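Local coordinates for effector protein Lem4 (lpg1101) (Legionella pneumophila subsp. pneumophila, PDB 6CGK) that acts as a membrane-associated protein tyrosine phosphatase of the haloacid dehalogenase superfamily, a translocated bacterial effector represented here by its HAD domain, at residues C42-K48 / N96-Y100. The protein carries 1 engineered substitution. Residue numbers count along the deposited sequence, not the author numbering.
Sequences CEALSTK and NHENY
Residues 42-45 lie in the last part of helix 40-46; Thr47 and Lys48 follow as loop. Residues 96-97 are extended and lead into helix 98-107, with His97 at its N-cap position. CA atoms are nearest at Ser46-Asn99 (5.2 Å) and Leu45-Tyr100 (5.3 Å). Asn96 OD1 accepts from His97 N (2.6 Å) and lies 3.0 Å from Cys42 SG. Asn96 ND2 is hydrogen-bonded to Asp25, a magnesium ligand, and the Asn96 side chain lies about 4 Å from the bound phosphate. His97 (chi1 m) takes Ser46 CB over its ring face, 3.3 Å from the centroid. A water joins His97 NE2 (2.7 Å) to Glu43 OE2 (3.1 Å). Asn99 (chi1 m) gives a hydrogen bond from ND2 to Ser46 O (3.1 Å). A second water joins Ser46 O (2.8 Å) to Asn99 N (2.9 Å). Tyr100 (chi1 t) carries Cys42 SG over its ring, 4.0 Å from the centroid, and its CD1 meets Leu45 CD1 at 3.7 Å. With one direct hydrogen bond, the helices meet mainly by packing, beside the HAD active site.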
loop_
_atom_site.group_PDB
_atom_site.type_symbol
_atom_site.label_atom_id
_atom_site.label_comp_id
_atom_site.label_asym_id
_atom_site.label_seq_id
_atom_site.Cartn_x
_atom_site.Cartn_y
_atom_site.Cartn_z
ATOM N N CYS A 42 -14.462 9.589 -4.527
ATOM C CA CYS A 42 -13.037 9.830 -4.447
ATOM C C CYS A 42 -12.742 11.329 -4.532
ATOM O O CYS A 42 -11.968 11.853 -3.726
ATOM C CB CYS A 42 -12.366 9.033 -5.553
ATOM S SG CYS A 42 -10.616 9.119 -5.555
ATOM N N GLU A 43 -13.402 12.045 -5.459
ATOM C CA GLU A 43 -13.195 13.481 -5.529
ATOM C C GLU A 43 -13.645 14.162 -4.229
ATOM O O GLU A 43 -12.979 15.082 -3.737
ATOM C CB GLU A 43 -13.936 14.040 -6.738
ATOM C CG GLU A 43 -14.007 15.520 -6.717
ATOM C CD GLU A 43 -12.708 16.174 -7.164
ATOM O OE1 GLU A 43 -12.571 17.387 -6.885
ATOM O OE2 GLU A 43 -11.833 15.488 -7.770
ATOM N N ALA A 44 -14.790 13.750 -3.671
ATOM C CA ALA A 44 -15.268 14.371 -2.442
ATOM C C ALA A 44 -14.295 14.134 -1.281
ATOM O O ALA A 44 -14.003 15.050 -0.501
ATOM C CB ALA A 44 -16.646 13.810 -2.079
ATOM N N LEU A 45 -13.785 12.918 -1.151
ATOM C CA LEU A 45 -12.875 12.630 -0.024
ATOM C C LEU A 45 -11.502 13.286 -0.199
ATOM O O LEU A 45 -10.782 13.483 0.792
ATOM C CB LEU A 45 -12.701 11.123 0.162
ATOM C CG LEU A 45 -13.831 10.490 0.983
ATOM C CD1 LEU A 45 -13.949 8.978 0.794
ATOM C CD2 LEU A 45 -13.661 10.822 2.464
ATOM N N SER A 46 -11.145 13.667 -1.418
ATOM C CA SER A 46 -9.765 14.095 -1.667
ATOM C C SER A 46 -9.353 15.255 -0.763
ATOM O O SER A 46 -8.182 15.368 -0.373
ATOM C CB SER A 46 -9.610 14.492 -3.149
ATOM O OG SER A 46 -10.392 15.649 -3.499
ATOM N N THR A 47 -10.285 16.155 -0.458
ATOM C CA THR A 47 -9.968 17.348 0.309
ATOM C C THR A 47 -10.282 17.199 1.799
ATOM O O THR A 47 -10.245 18.194 2.534
ATOM C CB THR A 47 -10.717 18.549 -0.265
ATOM O OG1 THR A 47 -12.114 18.265 -0.344
ATOM C CG2 THR A 47 -10.248 18.834 -1.673
ATOM N N LYS A 48 -10.622 16.000 2.251
ATOM C CA LYS A 48 -11.055 15.799 3.641
ATOM C C LYS A 48 -9.831 15.434 4.484
ATOM O O LYS A 48 -9.417 14.264 4.578
ATOM C CB LYS A 48 -12.141 14.736 3.720
ATOM C CG LYS A 48 -13.454 15.114 2.912
ATOM C CD LYS A 48 -13.936 16.512 3.239
ATOM C CE LYS A 48 -15.218 16.870 2.449
ATOM N NZ LYS A 48 -14.885 17.418 1.074
ATOM N N ASN A 96 -3.821 7.682 -6.402
ATOM C CA ASN A 96 -5.029 8.225 -5.798
ATOM C C ASN A 96 -4.649 9.249 -4.718
ATOM O O ASN A 96 -3.479 9.467 -4.402
ATOM C CB ASN A 96 -5.884 7.086 -5.233
ATOM C CG ASN A 96 -7.367 7.411 -5.247
ATOM O OD1 ASN A 96 -7.755 8.550 -5.021
ATOM N ND2 ASN A 96 -8.186 6.425 -5.588
ATOM N N HIS A 97 -5.660 9.899 -4.171
ATOM C CA HIS A 97 -5.494 10.955 -3.178
ATOM C C HIS A 97 -5.181 10.377 -1.814
ATOM O O HIS A 97 -5.782 9.382 -1.403
ATOM C CB HIS A 97 -6.795 11.755 -3.037
ATOM C CG HIS A 97 -7.260 12.384 -4.307
ATOM N ND1 HIS A 97 -6.702 13.536 -4.816
ATOM C CD2 HIS A 97 -8.242 12.023 -5.167
ATOM C CE1 HIS A 97 -7.323 13.862 -5.939
ATOM N NE2 HIS A 97 -8.261 12.957 -6.177
ATOM N N GLU A 98 -4.272 11.048 -1.097
ATOM C CA GLU A 98 -3.913 10.637 0.253
ATOM C C GLU A 98 -5.132 10.529 1.155
ATOM O O GLU A 98 -5.225 9.618 1.999
ATOM C CB GLU A 98 -2.940 11.651 0.840
ATOM C CG GLU A 98 -2.390 11.182 2.155
ATOM C CD GLU A 98 -1.312 12.097 2.677
ATOM O OE1 GLU A 98 -0.825 12.950 1.904
ATOM O OE2 GLU A 98 -0.949 11.964 3.862
ATOM N N ASN A 99 -6.031 11.504 1.065
ATOM C CA ASN A 99 -7.169 11.484 1.991
ATOM C C ASN A 99 -8.185 10.413 1.630
ATOM O O ASN A 99 -8.944 9.949 2.504
ATOM C CB ASN A 99 -7.811 12.863 2.052
ATOM C CG ASN A 99 -6.942 13.828 2.818
ATOM O OD1 ASN A 99 -6.222 13.408 3.737
ATOM N ND2 ASN A 99 -6.964 15.112 2.434
ATOM N N TYR A 100 -8.249 10.012 0.367
ATOM C CA TYR A 100 -9.136 8.896 0.033
ATOM C C TYR A 100 -8.567 7.602 0.602
ATOM O O TYR A 100 -9.301 6.772 1.160
ATOM C CB TYR A 100 -9.296 8.800 -1.480
ATOM C CG TYR A 100 -10.230 7.715 -1.966
ATOM C CD1 TYR A 100 -11.620 7.866 -1.846
ATOM C CD2 TYR A 100 -9.725 6.548 -2.557
ATOM C CE1 TYR A 100 -12.486 6.881 -2.318
ATOM C CE2 TYR A 100 -10.574 5.565 -3.037
ATOM C CZ TYR A 100 -11.964 5.739 -2.910
ATOM O OH TYR A 100 -12.834 4.783 -3.397
HETATM O O HOH W 1 -10.138 12.887 -8.133
HETATM O O HOH W 2 -5.819 13.929 -0.534
#